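PDB 3DD7: death on curing protein from Enterobacteria phage P1, which is a Fic/Doc-family toxin that inhibits translation, probably by modifying a component of the translation machinery, and is neutralised by its antitoxin partner Phd. Local coordinates for residues Met1-Pro6 with Arg38-Val43; Ala15-Tyr20 with Asn69-Arg74; Asp50-Ser55 with Leu82-Asn87; Ala61-Tyr66 with Val102-Gly107; Ser94-Asp99 with Leu118-Gly123. The protein carries 2 engineered substitutions. All coordinates share one frame; numbering follows the deposited sequence. Where two conformers were deposited one is given.

Interaction 1 of 5, residues Met1-Pro6 with Arg38-Val43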
# COMPACT_ATOMS: atom_id res chain seq x y z
N MET A 1 3.85 -9.53 13.91
CA MET A 1 4.28 -8.35 13.11
C MET A 1 3.22 -7.26 13.18
O MET A 1 2.07 -7.53 13.52
CB MET A 1 4.59 -8.72 11.64
CG MET A 1 3.45 -9.39 10.90
SD MET A 1 3.78 -9.72 9.14
CE MET A 1 5.13 -10.89 9.22
N ARG A 2 3.62 -6.03 12.87
CA ARG A 2 2.73 -4.89 12.98
C ARG A 2 1.95 -4.68 11.69
O ARG A 2 2.53 -4.41 10.64
CB ARG A 2 3.50 -3.63 13.37
CG ARG A 2 4.00 -3.67 14.82
CD ARG A 2 5.42 -3.17 14.93
N HIS A 3 0.63 -4.78 11.79
CA HIS A 3 -0.23 -4.67 10.63
C HIS A 3 -0.89 -3.30 10.50
O HIS A 3 -0.76 -2.45 11.38
CB HIS A 3 -1.29 -5.77 10.67
CG HIS A 3 -0.75 -7.12 10.32
ND1 HIS A 3 -0.60 -7.53 9.02
CD2 HIS A 3 -0.31 -8.13 11.10
CE1 HIS A 3 -0.09 -8.76 9.01
NE2 HIS A 3 0.08 -9.15 10.26
N ILE A 4 -1.55 -3.09 9.36
CA ILE A 4 -2.27 -1.85 9.09
C ILE A 4 -3.74 -2.14 9.20
O ILE A 4 -4.24 -3.03 8.51
CB ILE A 4 -1.98 -1.32 7.66
CG1 ILE A 4 -0.48 -1.07 7.47
CG2 ILE A 4 -2.82 -0.06 7.37
CD1 ILE A 4 -0.11 -0.66 6.09
N SER A 5 -4.43 -1.39 10.05
CA SER A 5 -5.85 -1.58 10.25
C SER A 5 -6.65 -0.92 9.11
O SER A 5 -6.13 -0.04 8.41
CB SER A 5 -6.27 -0.97 11.59
OG SER A 5 -6.32 0.44 11.51
N PRO A 6 -7.91 -1.33 8.93
CA PRO A 6 -8.75 -0.73 7.90
C PRO A 6 -8.90 0.77 8.11
O PRO A 6 -8.90 1.52 7.14
CB PRO A 6 -10.11 -1.41 8.10
CG PRO A 6 -9.80 -2.68 8.77
CD PRO A 6 -8.64 -2.38 9.67
N ARG A 38 -9.16 -9.73 5.13
CA ARG A 38 -8.71 -10.84 4.28
C ARG A 38 -7.18 -10.98 4.24
O ARG A 38 -6.64 -12.10 4.32
CB ARG A 38 -9.26 -10.69 2.85
CG ARG A 38 -10.72 -11.11 2.67
N VAL A 39 -6.48 -9.85 4.14
CA VAL A 39 -5.02 -9.84 4.07
C VAL A 39 -4.44 -10.43 5.35
O VAL A 39 -3.56 -11.28 5.33
CB VAL A 39 -4.45 -8.40 3.83
CG1 VAL A 39 -2.91 -8.35 4.05
CG2 VAL A 39 -4.81 -7.93 2.43
N GLN A 40 -4.96 -9.95 6.47
CA GLN A 40 -4.41 -10.33 7.76
C GLN A 40 -4.72 -11.79 8.06
O GLN A 40 -3.87 -12.51 8.57
CB GLN A 40 -4.94 -9.40 8.83
CG GLN A 40 -4.36 -8.00 8.68
CD GLN A 40 -5.06 -6.97 9.52
OE1 GLN A 40 -5.97 -7.29 10.27
NE2 GLN A 40 -4.63 -5.72 9.41
N ALA A 41 -5.95 -12.20 7.75
CA ALA A 41 -6.36 -13.61 7.92
C ALA A 41 -5.45 -14.54 7.09
O ALA A 41 -5.01 -15.57 7.57
CB ALA A 41 -7.82 -13.79 7.50
N ARG A 42 -5.20 -14.16 5.84
CA ARG A 42 -4.37 -14.95 4.96
C ARG A 42 -2.93 -15.05 5.49
O ARG A 42 -2.33 -16.13 5.47
CB ARG A 42 -4.39 -14.35 3.56
CG ARG A 42 -3.45 -14.98 2.56
CD ARG A 42 -3.54 -14.25 1.21
N VAL A 43 -2.40 -13.92 5.95
CA VAL A 43 -1.05 -13.90 6.53
C VAL A 43 -0.93 -14.88 7.70
O VAL A 43 0.06 -15.64 7.78
CB VAL A 43 -0.63 -12.46 6.93
CG1 VAL A 43 0.61 -12.49 7.87
CG2 VAL A 43 -0.37 -11.63 5.68
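M1 opens the contact by laying its thioether against the helix: SD lies 4.4 Å from CG1 of V43, a loose apolar touch between a flexible chain and a branched one. The segment 1-6 is the extended N-terminal lead into helix 6-20 of this all-helical Fic/Doc fold, and it runs past the side of helix 31-45. H3 follows, packing with both Q40 and V43. Its CB already faces the helix, and chi1 -75° sets the imidazole beside them. V43 CG1 meets the ring at its edge, 4.0 Å from CE1, while Q40 CG approaches obliquely, 4.2 Å from the ring centroid, as an off-centre CH-pi contact. A flat, polarisable ring suits this place because its carbons can pack on valine and glutamine while ND1 bonds to the hydroxyl of Y58. That hydroxyl also binds I4 N, so Y58 of helix 51-65 ties down this N-terminal segment. I4 turns its side chain away, toward S79 and F83 of helix 72-86, and offers Q40 only its carbonyl. S5 then leaves the contact to serve as N-cap of helix 6-20, its OG bonded to E8 N. Q40, extended beyond CG, slides past H3 in the opposite direction, its amide plane 58° from the ring. Its NE2 bonds weakly to Y58 OH and lies 2.9 Å from I4 O, at too poor an angle for a hydrogen bond.

Interaction 2 of 5, residues Ala15-Tyr20 with Asn69-Arg74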
# COMPACT_ATOMS: atom_id res chain seq x y z
N ALA A 15 -5.54 11.42 4.09
CA ALA A 15 -4.42 12.37 4.21
C ALA A 15 -3.70 12.57 2.88
O ALA A 15 -3.23 13.68 2.56
CB ALA A 15 -3.45 11.90 5.27
N ASN A 16 -3.61 11.50 2.10
CA ASN A 16 -2.98 11.53 0.80
C ASN A 16 -3.82 12.38 -0.18
O ASN A 16 -3.27 13.20 -0.95
CB ASN A 16 -2.82 10.11 0.27
CG ASN A 16 -1.93 10.07 -0.92
OD1 ASN A 16 -2.35 10.36 -2.02
ND2 ASN A 16 -0.69 9.73 -0.71
N ILE A 17 -5.13 12.20 -0.12
CA ILE A 17 -6.04 12.98 -0.97
C ILE A 17 -5.88 14.47 -0.66
O ILE A 17 -5.81 15.30 -1.58
CB ILE A 17 -7.53 12.53 -0.78
CG1 ILE A 17 -7.77 11.17 -1.47
CG2 ILE A 17 -8.54 13.62 -1.24
CD1 ILE A 17 -7.72 11.19 -2.97
N SER A 18 -5.82 14.78 0.63
CA SER A 18 -5.69 16.16 1.11
C SER A 18 -4.39 16.80 0.61
O SER A 18 -4.38 17.95 0.16
CB SER A 18 -5.74 16.19 2.64
OG SER A 18 -5.78 17.52 3.13
N ARG A 19 -3.31 16.05 0.67
CA ARG A 19 -2.00 16.59 0.36
C ARG A 19 -1.76 16.69 -1.15
O ARG A 19 -1.25 17.70 -1.64
CB ARG A 19 -0.91 15.78 1.07
CG ARG A 19 0.50 16.16 0.66
CD ARG A 19 1.46 15.78 1.72
NE ARG A 19 2.84 15.90 1.24
CZ ARG A 19 3.89 15.67 2.00
NH1 ARG A 19 3.71 15.38 3.29
NH2 ARG A 19 5.13 15.75 1.49
N TYR A 20 -2.15 15.64 -1.87
CA TYR A 20 -1.81 15.50 -3.30
C TYR A 20 -2.98 15.70 -4.26
O TYR A 20 -2.77 15.86 -5.47
CB TYR A 20 -1.16 14.14 -3.54
CG TYR A 20 0.16 13.98 -2.81
CD1 TYR A 20 1.31 14.62 -3.27
CD2 TYR A 20 0.25 13.19 -1.67
CE1 TYR A 20 2.54 14.45 -2.59
CE2 TYR A 20 1.45 13.04 -0.99
CZ TYR A 20 2.59 13.66 -1.46
OH TYR A 20 3.74 13.47 -0.76
N ASN A 69 -12.79 5.95 -4.21
CA ASN A 69 -13.12 6.58 -5.48
C ASN A 69 -11.87 6.99 -6.24
O ASN A 69 -11.88 7.06 -7.47
CB ASN A 69 -13.97 7.82 -5.23
CG ASN A 69 -15.34 7.49 -4.66
OD1 ASN A 69 -15.80 8.15 -3.72
ND2 ASN A 69 -16.01 6.50 -5.22
N ASP A 70 -10.81 7.27 -5.50
CA ASP A 70 -9.57 7.75 -6.09
C ASP A 70 -8.41 7.45 -5.16
O ASP A 70 -8.61 7.14 -3.99
CB ASP A 70 -9.69 9.26 -6.35
CG ASP A 70 -8.72 9.77 -7.41
OD1 ASP A 70 -7.94 8.97 -7.95
OD2 ASP A 70 -8.75 11.00 -7.70
N ALA A 71 -7.20 7.53 -5.72
CA ALA A 71 -5.94 7.35 -5.01
C ALA A 71 -5.81 5.94 -4.42
O ALA A 71 -5.18 5.75 -3.38
CB ALA A 71 -5.76 8.43 -3.93
N ASN A 72 -6.41 4.95 -5.08
CA ASN A 72 -6.21 3.56 -4.68
C ASN A 72 -4.76 3.13 -4.86
O ASN A 72 -4.20 2.45 -3.99
CB ASN A 72 -7.13 2.63 -5.46
CG ASN A 72 -8.57 2.84 -5.12
OD1 ASN A 72 -9.00 2.54 -4.02
ND2 ASN A 72 -9.35 3.33 -6.08
N LYS A 73 -4.16 3.50 -5.99
CA LYS A 73 -2.76 3.11 -6.22
C LYS A 73 -1.83 3.80 -5.22
O LYS A 73 -0.95 3.16 -4.64
CB LYS A 73 -2.33 3.36 -7.66
CG LYS A 73 -3.06 2.47 -8.69
CD LYS A 73 -2.63 2.80 -10.10
CE LYS A 73 -3.06 4.20 -10.57
NZ LYS A 73 -4.49 4.18 -10.98
N ARG A 74 -2.03 5.10 -5.01
CA ARG A 74 -1.23 5.82 -4.02
C ARG A 74 -1.36 5.17 -2.64
O ARG A 74 -0.35 4.97 -1.95
CB ARG A 74 -1.58 7.30 -3.97
CG ARG A 74 -0.87 8.11 -5.04
CD ARG A 74 -1.37 9.56 -4.96
NE ARG A 74 -2.62 9.76 -5.69
CZ ARG A 74 -3.52 10.72 -5.42
NH1 ARG A 74 -3.38 11.50 -4.36
NH2 ARG A 74 -4.58 10.86 -6.20
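I17 and A71 bring their CA atoms to 6.9 Å and N16 and R74 to 7.7 Å, where the last turns of helix 6-20 meet the loop that leads into helix 72-86. A71, at the N-cap position, has positive phi (62°). D70 OD1 accepts its backbone N from above the carboxylate plane, which steadies this turn. The methyl of A71 is small enough to fit between two groups: I17 CD1 touches CB at 3.5 Å, and CB also sits over the centre of the R74 guanidinium. R74 bends at chi3 (-84°), which folds its end back over A71 and turns NH1 to N16. The NH1 to OD1 bond is 2.8 Å long and lies almost in line with the amide C=O, but it is noticeably bent at the hydrogen, and OD1 is tilted 33° from the guanidinium plane. Arginine suits the place because one NH1 can donate to both N16 OD1 and G21 O while the flat group lies against A71. Y20 CB lies beside NH1. N16 divides its amide: OD1 takes the arginine, and ND2 donates to a polar side chain of the bound Phd peptide. Residues 69-74 belong to the Fic signature loop, and the contact joins it to helix 6-20, which also binds the Phd peptide through N16, R19 and Y20.

Interaction 3 of 5, residues Asp50-Ser55 with Leu82-Asn87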
# COMPACT_ATOMS: atom_id res chain seq x y z
N ASP A 50 7.52 -13.55 5.92
CA ASP A 50 8.37 -12.71 5.10
C ASP A 50 7.75 -11.33 4.92
O ASP A 50 6.68 -11.21 4.33
CB ASP A 50 8.59 -13.37 3.74
CG ASP A 50 9.61 -12.64 2.91
OD1 ASP A 50 9.34 -11.50 2.51
OD2 ASP A 50 10.70 -13.20 2.65
N LEU A 51 8.44 -10.30 5.42
CA LEU A 51 7.90 -8.94 5.43
C LEU A 51 7.60 -8.46 4.02
O LEU A 51 6.61 -7.76 3.81
CB LEU A 51 8.86 -7.98 6.12
CG LEU A 51 8.91 -8.14 7.64
CD1 LEU A 51 9.89 -7.09 8.19
CD2 LEU A 51 7.52 -7.98 8.29
N PHE A 52 8.42 -8.86 3.06
CA PHE A 52 8.21 -8.40 1.68
C PHE A 52 7.00 -9.03 1.02
O PHE A 52 6.30 -8.35 0.25
CB PHE A 52 9.49 -8.54 0.87
CG PHE A 52 10.59 -7.69 1.41
CD1 PHE A 52 10.54 -6.30 1.26
CD2 PHE A 52 11.62 -8.25 2.15
CE1 PHE A 52 11.53 -5.49 1.80
CE2 PHE A 52 12.62 -7.43 2.69
CZ PHE A 52 12.58 -6.06 2.51
N GLU A 53 6.75 -10.30 1.33
CA GLU A 53 5.52 -10.96 0.86
C GLU A 53 4.29 -10.29 1.46
O GLU A 53 3.33 -10.00 0.75
CB GLU A 53 5.48 -12.47 1.14
CG GLU A 53 5.01 -13.25 -0.13
CD GLU A 53 3.83 -14.21 0.04
OE1 GLU A 53 2.82 -14.02 -0.69
OE2 GLU A 53 3.90 -15.19 0.83
N VAL A 54 4.33 -10.02 2.76
CA VAL A 54 3.23 -9.34 3.44
C VAL A 54 3.01 -7.93 2.87
O VAL A 54 1.89 -7.59 2.51
CB VAL A 54 3.37 -9.33 4.97
CG1 VAL A 54 2.11 -8.76 5.63
CG2 VAL A 54 3.62 -10.76 5.49
N SER A 55 4.08 -7.13 2.76
CA SER A 55 3.98 -5.80 2.15
C SER A 55 3.35 -5.88 0.76
O SER A 55 2.47 -5.09 0.42
CB SER A 55 5.35 -5.12 2.06
OG SER A 55 5.24 -3.84 1.44
N LEU A 82 4.56 1.85 4.41
CA LEU A 82 4.30 2.11 5.83
C LEU A 82 4.43 0.81 6.63
O LEU A 82 5.05 0.79 7.71
CB LEU A 82 2.90 2.71 6.03
CG LEU A 82 2.50 3.02 7.48
CD1 LEU A 82 3.48 3.97 8.17
CD2 LEU A 82 1.05 3.55 7.55
N PHE A 83 3.85 -0.26 6.09
CA PHE A 83 3.97 -1.57 6.67
C PHE A 83 5.45 -1.95 6.85
O PHE A 83 5.86 -2.34 7.95
CB PHE A 83 3.23 -2.62 5.84
CG PHE A 83 3.53 -4.01 6.29
CD1 PHE A 83 2.84 -4.56 7.38
CD2 PHE A 83 4.54 -4.74 5.69
CE1 PHE A 83 3.13 -5.81 7.83
CE2 PHE A 83 4.86 -6.01 6.16
CZ PHE A 83 4.14 -6.55 7.23
N LEU A 84 6.25 -1.83 5.79
CA LEU A 84 7.68 -2.15 5.89
C LEU A 84 8.38 -1.30 6.96
O LEU A 84 9.11 -1.82 7.79
CB LEU A 84 8.39 -2.03 4.55
CG LEU A 84 8.07 -3.07 3.47
CD1 LEU A 84 8.79 -2.63 2.18
CD2 LEU A 84 8.39 -4.54 3.86
N ARG A 85 8.14 0.02 6.93
CA ARG A 85 8.73 0.94 7.90
C ARG A 85 8.38 0.60 9.36
O ARG A 85 9.26 0.65 10.25
CB ARG A 85 8.36 2.39 7.55
CG ARG A 85 9.08 3.43 8.41
CD ARG A 85 8.58 4.81 8.08
NE ARG A 85 7.33 5.09 8.79
CZ ARG A 85 6.67 6.26 8.75
NH1 ARG A 85 7.12 7.28 8.03
NH2 ARG A 85 5.56 6.39 9.46
N ARG A 86 7.13 0.26 9.63
CA ARG A 86 6.73 -0.09 11.00
C ARG A 86 7.43 -1.35 11.48
O ARG A 86 7.63 -1.55 12.69
CB ARG A 86 5.25 -0.37 11.07
CG ARG A 86 4.40 0.75 10.66
CD ARG A 86 3.14 0.59 11.42
NE ARG A 86 2.54 1.89 11.56
CZ ARG A 86 1.26 2.08 11.77
NH1 ARG A 86 0.45 1.04 11.87
NH2 ARG A 86 0.81 3.32 11.86
N ASN A 87 7.75 -2.23 10.54
CA ASN A 87 8.40 -3.49 10.87
C ASN A 87 9.92 -3.43 10.79
O ASN A 87 10.59 -4.45 10.73
CB ASN A 87 7.79 -4.63 10.07
CG ASN A 87 6.39 -4.98 10.55
OD1 ASN A 87 6.24 -5.63 11.59
ND2 ASN A 87 5.36 -4.49 9.84
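F83 and L84 fill the space against L51, V54 and S55 where two helices of the Fic/Doc bundle pack nearly antiparallel, their short axes 9.6 Å apart and 150° from one another in direction. The buried F83 ring, with CG anti to the backbone N (chi1 170°), projects toward the first turn of helix 51-65. There CZ touches V54 CG1 at 3.4 Å, the two side chains crossing at about a right angle, and L51 O lies at the ring edge, 3.4 Å from CE2. A planar ring suits a groove this tight, since it can pass beside a carbonyl that is already bonded to S55 N. L84 works on the other flank: its CD2 touches F52 CD1 at 3.8 Å and lies near S55 CB. S55 is small and lets the helices approach, its CA 6.2 Å from that of F83; in the modelled one of its two conformers, the hydroxyl bonds to A80 O rather than across this contact. L51 packs CD2 on the F83 ring and sends CD1 to 3.7 Å from N87 CB. Further out, D50 caps the start of helix 51-65, OD1 accepting from E53 N and, weakly, from F52 N; the same oxygen meets R119 of helix 111-122 in a salt bridge. M1 packs on F83 and N87 from the N-terminal loop. At the C-terminal end of helix 72-86, N87 folds back so that ND2 lies above one face of the F83 ring, and its ND2 and N approach F83 O from opposite faces of the carbonyl plane, ND2 bonding at 2.9 Å.

Interaction 4 of 5, residues Ala61-Tyr66 with Val102-Gly107. Engineered in segment 61-66: Y66 (natural residue His).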
# COMPACT_ATOMS: atom_id res chain seq x y z
N ALA A 61 -3.55 -6.06 -2.74
CA ALA A 61 -4.94 -6.10 -2.28
C ALA A 61 -5.63 -4.73 -2.40
O ALA A 61 -6.79 -4.64 -2.84
CB ALA A 61 -5.03 -6.65 -0.85
N THR A 62 -4.91 -3.67 -2.04
CA THR A 62 -5.46 -2.32 -2.12
C THR A 62 -5.47 -1.82 -3.57
O THR A 62 -6.45 -1.23 -4.03
CB THR A 62 -4.73 -1.37 -1.16
OG1 THR A 62 -4.98 -1.83 0.17
CG2 THR A 62 -5.25 0.05 -1.29
N ALA A 63 -4.39 -2.10 -4.29
CA ALA A 63 -4.29 -1.64 -5.67
C ALA A 63 -5.41 -2.19 -6.55
O ALA A 63 -5.90 -1.49 -7.44
CB ALA A 63 -2.90 -1.96 -6.24
N ARG A 64 -5.84 -3.42 -6.28
CA ARG A 64 -6.90 -4.08 -7.06
C ARG A 64 -8.29 -3.97 -6.46
O ARG A 64 -9.28 -4.34 -7.10
CB ARG A 64 -6.58 -5.57 -7.23
CG ARG A 64 -5.35 -5.81 -8.01
CD ARG A 64 -5.18 -7.26 -8.37
NE ARG A 64 -3.82 -7.37 -8.85
CZ ARG A 64 -3.15 -8.48 -9.09
NH1 ARG A 64 -3.71 -9.68 -8.89
NH2 ARG A 64 -1.90 -8.37 -9.52
N GLY A 65 -8.36 -3.48 -5.22
CA GLY A 65 -9.56 -3.61 -4.41
C GLY A 65 -10.63 -2.55 -4.60
O GLY A 65 -11.79 -2.77 -4.22
N TYR A 66 -10.26 -1.41 -5.19
CA TYR A 66 -11.19 -0.29 -5.44
C TYR A 66 -11.99 0.05 -4.20
O TYR A 66 -13.22 0.19 -4.22
CB TYR A 66 -12.10 -0.59 -6.65
CG TYR A 66 -11.33 -0.78 -7.93
CD1 TYR A 66 -10.84 -2.04 -8.29
CD2 TYR A 66 -11.05 0.30 -8.78
CE1 TYR A 66 -10.12 -2.24 -9.45
CE2 TYR A 66 -10.32 0.12 -9.96
CZ TYR A 66 -9.86 -1.15 -10.29
OH TYR A 66 -9.13 -1.36 -11.45
N VAL A 102 1.17 0.40 -10.68
CA VAL A 102 0.23 0.30 -11.81
C VAL A 102 0.11 -1.16 -12.27
O VAL A 102 -1.00 -1.69 -12.45
CB VAL A 102 0.65 1.23 -12.99
CG1 VAL A 102 -0.25 1.03 -14.21
CG2 VAL A 102 0.63 2.69 -12.55
N GLY A 103 1.25 -1.83 -12.42
CA GLY A 103 1.24 -3.23 -12.84
C GLY A 103 0.50 -4.13 -11.88
O GLY A 103 -0.21 -5.07 -12.30
N ALA A 104 0.65 -3.87 -10.59
CA ALA A 104 -0.06 -4.61 -9.56
C ALA A 104 -1.56 -4.35 -9.69
O ALA A 104 -2.39 -5.27 -9.60
CB ALA A 104 0.42 -4.17 -8.18
N ALA A 105 -1.89 -3.09 -9.92
CA ALA A 105 -3.27 -2.63 -10.00
C ALA A 105 -4.03 -3.26 -11.17
O ALA A 105 -5.21 -3.57 -11.05
CB ALA A 105 -3.33 -1.11 -10.07
N THR A 106 -3.34 -3.46 -12.30
CA THR A 106 -3.96 -3.98 -13.53
C THR A 106 -4.00 -5.50 -13.54
O THR A 106 -4.55 -6.10 -14.46
CB THR A 106 -3.21 -3.49 -14.80
OG1 THR A 106 -1.82 -3.85 -14.71
CG2 THR A 106 -3.32 -1.99 -14.95
N GLY A 107 -3.41 -6.13 -12.53
CA GLY A 107 -3.34 -7.59 -12.49
C GLY A 107 -2.17 -8.19 -13.26
O GLY A 107 -2.09 -9.41 -13.39
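A63 and A105 bring their CA atoms to 4.6 Å, a close approach that the small alanine side chains at the interface permit. The contact lies near the C-terminal ends of both helices, 51-65 and 97-105. The methyls do the fitting: A63 CB lies 3.9 Å from A105 CB and 4.4 Å from A104 CB, while A105 CB also rests against A63 O. Alanine suits all three places, being apolar yet without a branch to wedge the backbones apart. R64, beside this seam, supplies the polar bond. Its chain runs extended from CG to NE, and NE donates to A104 O over 2.6 Å, close to straight (167°) and nearly along the carbonyl axis, with the oxygen in the guanidinium plane. NH2 adds a weak second bond to the same oxygen. A104 O also accepts G107 N in a Schellman motif, so the carbonyl at the end of this helix is doubly gripped. G107, with positive phi as glycine readily allows, lays its CA 3.3 Å above one face of the guanidinium, toward its rim. The partial negative charge at this helix end would probably favour the guanidinium. After R64 and G65 comes Y66, engineered from the natural histidine, which leaves helical geometry with positive phi. Helix 72-86 borders the seam, A76 touching A63 and K73 touching A105, whereas A61 turns to I35 and V39 of helix 31-45; no strand takes part in this fold.

Interaction 5 of 5, residues Ser94-Asp99 with Leu118-Gly123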
# COMPACT_ATOMS: atom_id res chain seq x y z
N SER A 94 11.84 5.29 -4.96
CA SER A 94 12.57 4.77 -6.10
C SER A 94 11.73 5.07 -7.32
O SER A 94 10.50 4.99 -7.24
CB SER A 94 12.77 3.26 -5.97
OG SER A 94 12.85 2.65 -7.25
N PRO A 95 12.39 5.43 -8.45
CA PRO A 95 11.62 5.70 -9.67
C PRO A 95 10.92 4.46 -10.26
O PRO A 95 10.14 4.61 -11.21
CB PRO A 95 12.66 6.26 -10.65
CG PRO A 95 13.96 5.74 -10.18
CD PRO A 95 13.84 5.60 -8.65
N GLU A 96 11.16 3.27 -9.69
CA GLU A 96 10.46 2.03 -10.14
C GLU A 96 9.06 1.81 -9.53
O GLU A 96 8.27 1.01 -10.03
CB GLU A 96 11.32 0.80 -9.87
CG GLU A 96 12.66 0.82 -10.61
CD GLU A 96 13.44 -0.47 -10.45
OE1 GLU A 96 12.85 -1.54 -10.70
OE2 GLU A 96 14.65 -0.42 -10.10
N LEU A 97 8.75 2.54 -8.46
CA LEU A 97 7.54 2.28 -7.66
C LEU A 97 6.23 2.55 -8.39
O LEU A 97 5.27 1.81 -8.21
CB LEU A 97 7.58 3.05 -6.32
CG LEU A 97 8.69 2.71 -5.31
CD1 LEU A 97 8.63 3.59 -4.04
CD2 LEU A 97 8.67 1.25 -4.89
N ALA A 98 6.19 3.62 -9.18
CA ALA A 98 4.97 3.98 -9.90
C ALA A 98 4.51 2.87 -10.85
O ALA A 98 3.37 2.39 -10.74
CB ALA A 98 5.14 5.32 -10.64
N ASP A 99 5.41 2.43 -11.75
CA ASP A 99 5.08 1.38 -12.73
C ASP A 99 4.77 0.05 -12.03
O ASP A 99 3.92 -0.71 -12.50
CB ASP A 99 6.20 1.15 -13.76
CG ASP A 99 6.47 2.37 -14.63
OD1 ASP A 99 5.56 3.18 -14.87
OD2 ASP A 99 7.63 2.50 -15.09
N LEU A 118 10.13 -5.42 -4.17
CA LEU A 118 10.30 -4.74 -2.88
C LEU A 118 11.54 -5.27 -2.15
O LEU A 118 12.28 -4.50 -1.53
CB LEU A 118 9.06 -4.91 -2.00
CG LEU A 118 7.76 -4.27 -2.52
CD1 LEU A 118 6.62 -4.51 -1.51
CD2 LEU A 118 7.95 -2.82 -2.81
N ARG A 119 11.75 -6.59 -2.22
CA ARG A 119 12.91 -7.20 -1.55
C ARG A 119 14.22 -6.71 -2.18
O ARG A 119 15.20 -6.45 -1.47
CB ARG A 119 12.81 -8.73 -1.60
CG ARG A 119 13.85 -9.47 -0.75
CD ARG A 119 13.67 -10.99 -0.88
NE ARG A 119 12.44 -11.44 -0.23
CZ ARG A 119 11.35 -11.83 -0.88
NH1 ARG A 119 11.31 -11.82 -2.20
NH2 ARG A 119 10.28 -12.21 -0.20
N ARG A 120 14.25 -6.60 -3.51
CA ARG A 120 15.44 -6.05 -4.16
C ARG A 120 15.68 -4.62 -3.71
O ARG A 120 16.81 -4.26 -3.37
CB ARG A 120 15.34 -6.11 -5.69
CG ARG A 120 16.37 -5.26 -6.41
CD ARG A 120 16.40 -5.55 -7.89
NE ARG A 120 15.14 -5.26 -8.57
CZ ARG A 120 14.79 -4.04 -9.00
NH1 ARG A 120 15.59 -3.00 -8.78
NH2 ARG A 120 13.64 -3.86 -9.64
N LEU A 121 14.63 -3.81 -3.72
CA LEU A 121 14.76 -2.39 -3.39
C LEU A 121 15.18 -2.18 -1.94
O LEU A 121 16.11 -1.40 -1.68
CB LEU A 121 13.46 -1.63 -3.69
CG LEU A 121 13.15 -1.43 -5.18
CD1 LEU A 121 11.76 -0.86 -5.35
CD2 LEU A 121 14.20 -0.53 -5.86
N TYR A 122 14.52 -2.87 -1.02
CA TYR A 122 14.62 -2.54 0.42
C TYR A 122 15.23 -3.59 1.35
O TYR A 122 15.47 -3.28 2.51
CB TYR A 122 13.25 -2.12 0.98
CG TYR A 122 12.61 -1.06 0.14
CD1 TYR A 122 13.21 0.19 0.02
CD2 TYR A 122 11.44 -1.31 -0.57
CE1 TYR A 122 12.66 1.19 -0.80
CE2 TYR A 122 10.87 -0.32 -1.39
CZ TYR A 122 11.49 0.93 -1.49
OH TYR A 122 10.95 1.90 -2.29
N GLY A 123 15.47 -4.80 0.86
CA GLY A 123 15.97 -5.89 1.73
C GLY A 123 17.47 -5.85 2.00
O GLY A 123 18.21 -5.07 1.39
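E96 and R120 face each other end-on, the guanidinium and carboxylate planes only 18° apart, although the two side chains cross at about a right angle. This bidentate salt bridge joins the turn leading into helix 97-105 to the last turn of helix 111-122, two C-terminal helices of the Fic/Doc bundle. Each nitrogen takes one oxygen on its syn side: NH2 to OE1 at 2.7 Å and NH1 to OE2 at 3.0 Å, both close to straight and in the guanidinium plane. The bend of R120 at chi3 (62°), after an otherwise extended chain, brings its flat end nearly coplanar with the carboxylate. Both residues are exposed, and long charged chains suit this solvent-facing position. Beneath the salt bridge the packing turns apolar. L97 and L121 meet at an angle, CD2 to CD1 at 3.8 Å, the buried L97 also reaching L77 and L81 of helix 72-86. Y122 comes at L97 from the opposite direction, with the ring edge near CD2 and the hydroxyl against the leucine methyls, OH 3.4 Å from CD1. That hydroxyl is not left without a partner, because it hydrogen-bonds to F92 O. L121 CB lies over the centre of the tyrosine ring, 3.6 Å above its plane. S94 begins the turn into helix 97-105 as a type I beta turn, and its OG accepts E96 N at 3.0 Å while touching L121 CD2 at 3.7 Å.

From the N terminus, interaction 1 closes the first loop by returning helix 31-45 to the leading peptide. Interaction 2 opens inside that loop, on helix 6-20, and ends at helix 72-86, so the two cross. Interaction 3 starts after interaction 1 has closed; it crosses interactions 2 and 4, and R2 N bonding to N87 OD1 joins it to interaction 1. Interaction 4 carries the chain on to helix 97-105 and crosses interactions 2 and 5 as well. Interaction 5 ties helix 111-122 back to the start of helix 97-105, and D50 with R119 links it to interaction 3 by a salt bridge. No pair is nested: helix 51-65 is shared by interactions 3 and 4, helix 72-86 by 2 and 3.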